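Local coordinates for TBC1 domain family member 22A (Homo sapiens, PDB 2QFZ), which may act as a GTPase-activating protein for Rab-family GTPases, through the helical TBC domain that this chain contains, at residues N252-M255 with R256-P259; L306-L309 with Q310-T314. All coordinates share one frame; numbering follows the deposited sequence.

Interaction 1. Residues N252-M255 with R256-P259; sequences NLLM and REVP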
ATOM      1  N   ASN A 252       2.903  -5.024   6.209  1.00 21.58           N
ATOM      2  CA  ASN A 252       3.130  -4.917   4.771  1.00 24.05           C
ATOM      3  C   ASN A 252       1.879  -4.505   3.971  1.00 20.47           C
ATOM      4  O   ASN A 252       1.906  -4.538   2.729  1.00 22.31           O
ATOM      5  CB  ASN A 252       3.647  -6.267   4.219  1.00 24.25           C
ATOM      6  CG  ASN A 252       5.041  -6.654   4.781  1.00 27.39           C
ATOM      7  OD1 ASN A 252       5.198  -6.965   5.972  1.00 27.22           O
ATOM      8  ND2 ASN A 252       6.045  -6.652   3.908  1.00 24.04           N
ATOM      9  N   LEU A 253       0.776  -4.202   4.678  1.00 20.24           N
ATOM     10  CA  LEU A 253      -0.515  -3.809   4.072  1.00 21.46           C
ATOM     11  C   LEU A 253      -1.017  -4.815   3.008  1.00 21.90           C
ATOM     12  O   LEU A 253      -1.477  -4.426   1.937  1.00 20.39           O
ATOM     13  CB  LEU A 253      -0.494  -2.385   3.513  1.00 22.06           C
ATOM     14  CG  LEU A 253      -0.406  -1.281   4.586  1.00 24.57           C
ATOM     15  CD1 LEU A 253      -0.390   0.049   3.883  1.00 20.02           C
ATOM     16  CD2 LEU A 253      -1.560  -1.302   5.631  1.00 20.40           C
ATOM     17  N   LEU A 254      -0.984  -6.098   3.390  1.00 20.61           N
ATOM     18  CA  LEU A 254      -1.406  -7.248   2.578  1.00 20.22           C
ATOM     19  C   LEU A 254      -0.595  -7.450   1.323  1.00 23.25           C
ATOM     20  O   LEU A 254      -0.902  -8.387   0.559  1.00 25.77           O
ATOM     21  CB  LEU A 254      -2.911  -7.218   2.263  1.00 22.39           C
ATOM     22  CG  LEU A 254      -3.811  -7.671   3.425  1.00 18.39           C
ATOM     23  CD1 LEU A 254      -5.188  -7.210   3.143  1.00 20.98           C
ATOM     24  CD2 LEU A 254      -3.745  -9.247   3.661  1.00 13.62           C
ATOM     25  N   MET A 255       0.491  -6.666   1.141  1.00 20.79           N
ATOM     26  CA  MET A 255       1.292  -6.781  -0.071  1.00 19.48           C
ATOM     27  C   MET A 255       2.024  -8.086  -0.204  1.00 22.19           C
ATOM     28  O   MET A 255       2.392  -8.449  -1.311  1.00 19.65           O
ATOM     29  CB  MET A 255       2.283  -5.651  -0.215  1.00 14.98           C
ATOM     30  CG  MET A 255       1.638  -4.343  -0.459  1.00 17.93           C
ATOM     31  SD  MET A 255       2.828  -3.071  -0.780  1.00 17.67           S
ATOM     32  CE  MET A 255       3.750  -3.768  -2.158  1.00 17.30           C
ATOM     33  N   ARG A 256       2.266  -8.804   0.893  1.00 24.08           N
ATOM     34  CA  ARG A 256       2.900 -10.138   0.752  1.00 21.87           C
ATOM     35  C   ARG A 256       1.871 -11.222   0.546  1.00 23.14           C
ATOM     36  O   ARG A 256       2.238 -12.366   0.449  1.00 25.78           O
ATOM     37  CB  ARG A 256       3.787 -10.503   1.961  1.00 25.19           C
ATOM     38  CG  ARG A 256       4.970  -9.551   2.227  1.00 31.30           C
ATOM     39  CD  ARG A 256       6.112  -9.649   1.191  1.00 35.86           C
ATOM     40  NE  ARG A 256       5.923  -8.687   0.089  1.00 38.14           N
ATOM     41  CZ  ARG A 256       5.870  -8.979  -1.214  1.00 39.67           C
ATOM     42  NH1 ARG A 256       5.989 -10.242  -1.675  1.00 41.83           N
ATOM     43  NH2 ARG A 256       5.685  -7.983  -2.072  1.00 39.38           N
ATOM     44  N   GLU A 257       0.583 -10.884   0.523  1.00 21.40           N
ATOM     45  CA  GLU A 257      -0.463 -11.905   0.427  1.00 23.59           C
ATOM     46  C   GLU A 257      -1.134 -11.909  -0.940  1.00 23.68           C
ATOM     47  O   GLU A 257      -1.745 -12.898  -1.306  1.00 22.82           O
ATOM     48  CB  GLU A 257      -1.531 -11.756   1.511  1.00 21.80           C
ATOM     49  CG  GLU A 257      -1.042 -11.216   2.834  1.00 25.69           C
ATOM     50  CD  GLU A 257       0.120 -12.000   3.411  1.00 28.01           C
ATOM     51  OE1 GLU A 257       0.176 -13.243   3.212  1.00 28.70           O
ATOM     52  OE2 GLU A 257       0.984 -11.366   4.068  1.00 28.73           O
ATOM     53  N   VAL A 258      -0.999 -10.826  -1.696  1.00 24.17           N
ATOM     54  CA  VAL A 258      -1.632 -10.713  -3.017  1.00 22.93           C
ATOM     55  C   VAL A 258      -0.662 -10.124  -4.034  1.00 22.30           C
ATOM     56  O   VAL A 258       0.340  -9.453  -3.657  1.00 21.59           O
ATOM     57  CB  VAL A 258      -2.888  -9.840  -2.981  1.00 21.77           C
ATOM     58  CG1 VAL A 258      -3.942 -10.413  -2.038  1.00 24.13           C
ATOM     59  CG2 VAL A 258      -2.514  -8.367  -2.628  1.00 18.74           C
ATOM     60  N   PRO A 259      -0.911 -10.396  -5.328  1.00 21.09           N
ATOM     61  CA  PRO A 259      -0.047  -9.837  -6.357  1.00 22.63           C
ATOM     62  C   PRO A 259      -0.096  -8.270  -6.430  1.00 21.91           C
ATOM     63  O   PRO A 259      -1.075  -7.654  -6.044  1.00 19.85           O
ATOM     64  CB  PRO A 259      -0.594 -10.459  -7.652  1.00 23.26           C
ATOM     65  CG  PRO A 259      -1.496 -11.554  -7.247  1.00 22.95           C
ATOM     66  CD  PRO A 259      -1.939 -11.308  -5.879  1.00 21.99           C
TER
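The carbonyl oxygen of L254 reaches ahead along the chain to E257 and V258, drawing a short loop of the all-helical TBC domain tight between helix 242-251 and helix 260-270. A type I' turn spans N252 to M255, with M255 N bonded to N252 O (3.0 Å) and both L253 and L254 at positive phi. Next, E257 N donates to L254 O at 2.9 Å, while V258 N adds a weak bond to the same oxygen at 3.3 Å. Two backbone amides thus share one acceptor, the second only weakly. Beside them, L254 CD2 lies 3.4 Å from E257 CG, the two side chains crossing at about a right angle: the methylene part of E257 suits the leucine, while its carboxylate goes on to a salt bridge with R248. M255, flexible and apolar, turns away to pack on L153 and P156 of helix 150-162 and on W267. R256 folds back over the turn because its chain bends at chi2 (-71°) and chi3 (92°), bringing NE to a salt bridge with D152. N252 ND2 bonds to the same D152 oxygen, OD2, and sits near the guanidinium plane at its edge, the amide plane being turned 74° from it. Putting a leucine in place of R256 would probably cost D152 the salt bridge from this arginine and leave its OD2 with the N252 amide but no charge from this side. N252 ND2 also touches the aliphatic part of R256, 3.5 Å from CG, and one guanidinium face covers M255 O, which is 3.5 Å from R256 CZ.

Interaction 2. Residues L306-L309 with Q310-T314; sequences LLFL and QNLPT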
ATOM      1  N   LEU A 306      -1.499 -22.813   9.678  1.00 24.26           N
ATOM      2  CA  LEU A 306      -0.636 -21.638   9.659  1.00 23.70           C
ATOM      3  C   LEU A 306       0.045 -21.420   8.265  1.00 22.64           C
ATOM      4  O   LEU A 306       0.016 -20.324   7.760  1.00 17.36           O
ATOM      5  CB  LEU A 306       0.386 -21.699  10.822  1.00 21.78           C
ATOM      6  CG  LEU A 306       1.320 -20.497  10.990  1.00 22.25           C
ATOM      7  CD1 LEU A 306       0.516 -19.169  10.929  1.00 18.56           C
ATOM      8  CD2 LEU A 306       2.101 -20.588  12.236  1.00 24.41           C
ATOM      9  N   LEU A 307       0.590 -22.463   7.638  1.00 20.81           N
ATOM     10  CA  LEU A 307       1.183 -22.348   6.282  1.00 25.01           C
ATOM     11  C   LEU A 307       0.250 -21.792   5.243  1.00 23.45           C
ATOM     12  O   LEU A 307       0.673 -20.977   4.451  1.00 22.89           O
ATOM     13  CB  LEU A 307       1.734 -23.672   5.750  1.00 27.45           C
ATOM     14  CG  LEU A 307       3.045 -24.090   6.430  1.00 33.53           C
ATOM     15  CD1 LEU A 307       3.145 -25.624   6.405  1.00 35.55           C
ATOM     16  CD2 LEU A 307       4.295 -23.427   5.804  1.00 33.80           C
ATOM     17  N   PHE A 308      -1.000 -22.259   5.261  1.00 22.98           N
ATOM     18  CA  PHE A 308      -2.075 -21.820   4.370  1.00 25.38           C
ATOM     19  C   PHE A 308      -2.401 -20.319   4.580  1.00 26.36           C
ATOM     20  O   PHE A 308      -2.476 -19.563   3.631  1.00 25.04           O
ATOM     21  CB  PHE A 308      -3.342 -22.680   4.626  1.00 23.93           C
ATOM     22  CG  PHE A 308      -4.513 -22.306   3.777  1.00 25.54           C
ATOM     23  CD1 PHE A 308      -4.522 -22.593   2.409  1.00 24.61           C
ATOM     24  CD2 PHE A 308      -5.630 -21.678   4.331  1.00 26.53           C
ATOM     25  CE1 PHE A 308      -5.607 -22.243   1.614  1.00 25.11           C
ATOM     26  CE2 PHE A 308      -6.716 -21.315   3.528  1.00 25.97           C
ATOM     27  CZ  PHE A 308      -6.695 -21.628   2.153  1.00 23.96           C
ATOM     28  N   LEU A 309      -2.586 -19.913   5.837  1.00 24.54           N
ATOM     29  CA  LEU A 309      -2.953 -18.528   6.173  1.00 23.93           C
ATOM     30  C   LEU A 309      -1.830 -17.548   5.778  1.00 25.26           C
ATOM     31  O   LEU A 309      -2.089 -16.368   5.495  1.00 28.19           O
ATOM     32  CB  LEU A 309      -3.246 -18.401   7.659  1.00 22.27           C
ATOM     33  CG  LEU A 309      -4.566 -18.990   8.185  1.00 24.95           C
ATOM     34  CD1 LEU A 309      -4.618 -19.069   9.726  1.00 23.47           C
ATOM     35  CD2 LEU A 309      -5.724 -18.168   7.679  1.00 26.05           C
ATOM     36  N   GLN A 310      -0.598 -18.058   5.794  1.00 23.28           N
ATOM     37  CA  GLN A 310       0.589 -17.305   5.427  1.00 24.06           C
ATOM     38  C   GLN A 310       0.859 -17.381   3.946  1.00 27.00           C
ATOM     39  O   GLN A 310       1.751 -16.717   3.474  1.00 26.36           O
ATOM     40  CB  GLN A 310       1.807 -17.843   6.180  1.00 23.80           C
ATOM     41  CG  GLN A 310       1.870 -17.490   7.612  1.00 24.82           C
ATOM     42  CD  GLN A 310       3.065 -18.108   8.338  1.00 26.07           C
ATOM     43  OE1 GLN A 310       3.617 -19.124   7.911  1.00 26.09           O
ATOM     44  NE2 GLN A 310       3.446 -17.505   9.463  1.00 26.76           N
ATOM     45  N   ASN A 311       0.113 -18.219   3.214  1.00 32.40           N
ATOM     46  CA  ASN A 311       0.365 -18.458   1.783  1.00 31.98           C
ATOM     47  C   ASN A 311      -0.934 -18.647   1.033  1.00 29.12           C
ATOM     48  O   ASN A 311      -1.115 -19.634   0.335  1.00 33.82           O
ATOM     49  CB  ASN A 311       1.233 -19.697   1.582  1.00 34.32           C
ATOM     50  CG  ASN A 311       2.627 -19.551   2.176  1.00 36.46           C
ATOM     51  OD1 ASN A 311       3.541 -19.034   1.522  1.00 40.10           O
ATOM     52  ND2 ASN A 311       2.814 -20.057   3.394  1.00 30.56           N
ATOM     53  N   LEU A 312      -1.851 -17.697   1.171  1.00 29.88           N
ATOM     54  CA  LEU A 312      -3.180 -17.855   0.607  1.00 29.77           C
ATOM     55  C   LEU A 312      -3.089 -17.901  -0.933  1.00 33.13           C
ATOM     56  O   LEU A 312      -2.238 -17.218  -1.514  1.00 30.62           O
ATOM     57  CB  LEU A 312      -4.130 -16.768   1.112  1.00 29.90           C
ATOM     58  CG  LEU A 312      -4.542 -16.950   2.601  1.00 30.07           C
ATOM     59  CD1 LEU A 312      -5.260 -15.727   3.097  1.00 29.07           C
ATOM     60  CD2 LEU A 312      -5.406 -18.178   2.843  1.00 28.58           C
ATOM     61  N   PRO A 313      -3.911 -18.748  -1.585  1.00 31.96           N
ATOM     62  CA  PRO A 313      -3.763 -18.942  -3.038  1.00 34.28           C
ATOM     63  C   PRO A 313      -4.370 -17.783  -3.869  1.00 30.11           C
ATOM     64  O   PRO A 313      -5.539 -17.803  -4.233  1.00 30.65           O
ATOM     65  CB  PRO A 313      -4.502 -20.286  -3.289  1.00 34.87           C
ATOM     66  CG  PRO A 313      -4.999 -20.746  -1.946  1.00 35.71           C
ATOM     67  CD  PRO A 313      -5.013 -19.567  -1.055  1.00 32.81           C
ATOM     68  N   THR A 314      -3.561 -16.769  -4.122  1.00 27.68           N
ATOM     69  CA  THR A 314      -4.024 -15.545  -4.772  1.00 25.92           C
ATOM     70  C   THR A 314      -3.202 -15.190  -6.027  1.00 25.42           C
ATOM     71  O   THR A 314      -3.402 -14.137  -6.622  1.00 22.04           O
ATOM     72  CB  THR A 314      -3.896 -14.347  -3.808  1.00 23.53           C
ATOM     73  OG1 THR A 314      -2.522 -14.211  -3.412  1.00 20.49           O
ATOM     74  CG2 THR A 314      -4.783 -14.522  -2.620  1.00 19.89           C
TER
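This is a local contact at the C-terminal end of a helix: the last turn of helix 302-309, near the periphery of the helical fold, meets the loop that leads toward helix 319-335. Q310 N still makes a helical bond to L306 O (3.1 Å), but N311 N turns to F308 O at 2.9 Å as the chain leaves the helix. N311 N is badly angled to L307 O, and the short N311 amide reaches that oxygen instead. Its ND2 lies in the carbonyl plane, on a lone pair, at 2.6 Å with a nearly straight N-H...O angle of 169°. Q310, longer, lays its extended chain obliquely across L306, with NE2 3.7 Å from L306 CD1, and that nitrogen donates to Q244 O of helix 242-251. The F308 ring swings round to the loop, its CG opposite the backbone N (chi1 179°), although its CB points away. P313, centre of an inverse gamma turn, adds its CD 3.8 Å from F308 CE1. Branched L312 suits the ring face: its CD2 makes a CH-pi contact 3.8 Å from the F308 ring centroid, offset toward the rim and closest to CE2.

Overall arrangement
Interaction 1 comes first along the chain and interaction 2 follows it, yet the fold brings their centres to about 11 Å apart. They meet directly: T314 OG1 probably hydrogen-bonds to E257 O at 2.6 Å, and P259 CD packs 3.3 Å from T314 O. Helix 242-251 serves both, since R248 pairs with the carboxylate of E257 and weakly with Q310 O, while W249 touches L254, E257 and L312. From helix 276-291, F288 likewise reaches L254, L312 and T314. The centre of interaction 1 is buried, about 8 Å from the centre of the chain, and that of interaction 2 lies about 19 Å from it, so together they join the inner loop after helix 242-251 to the loop before helix 319-335.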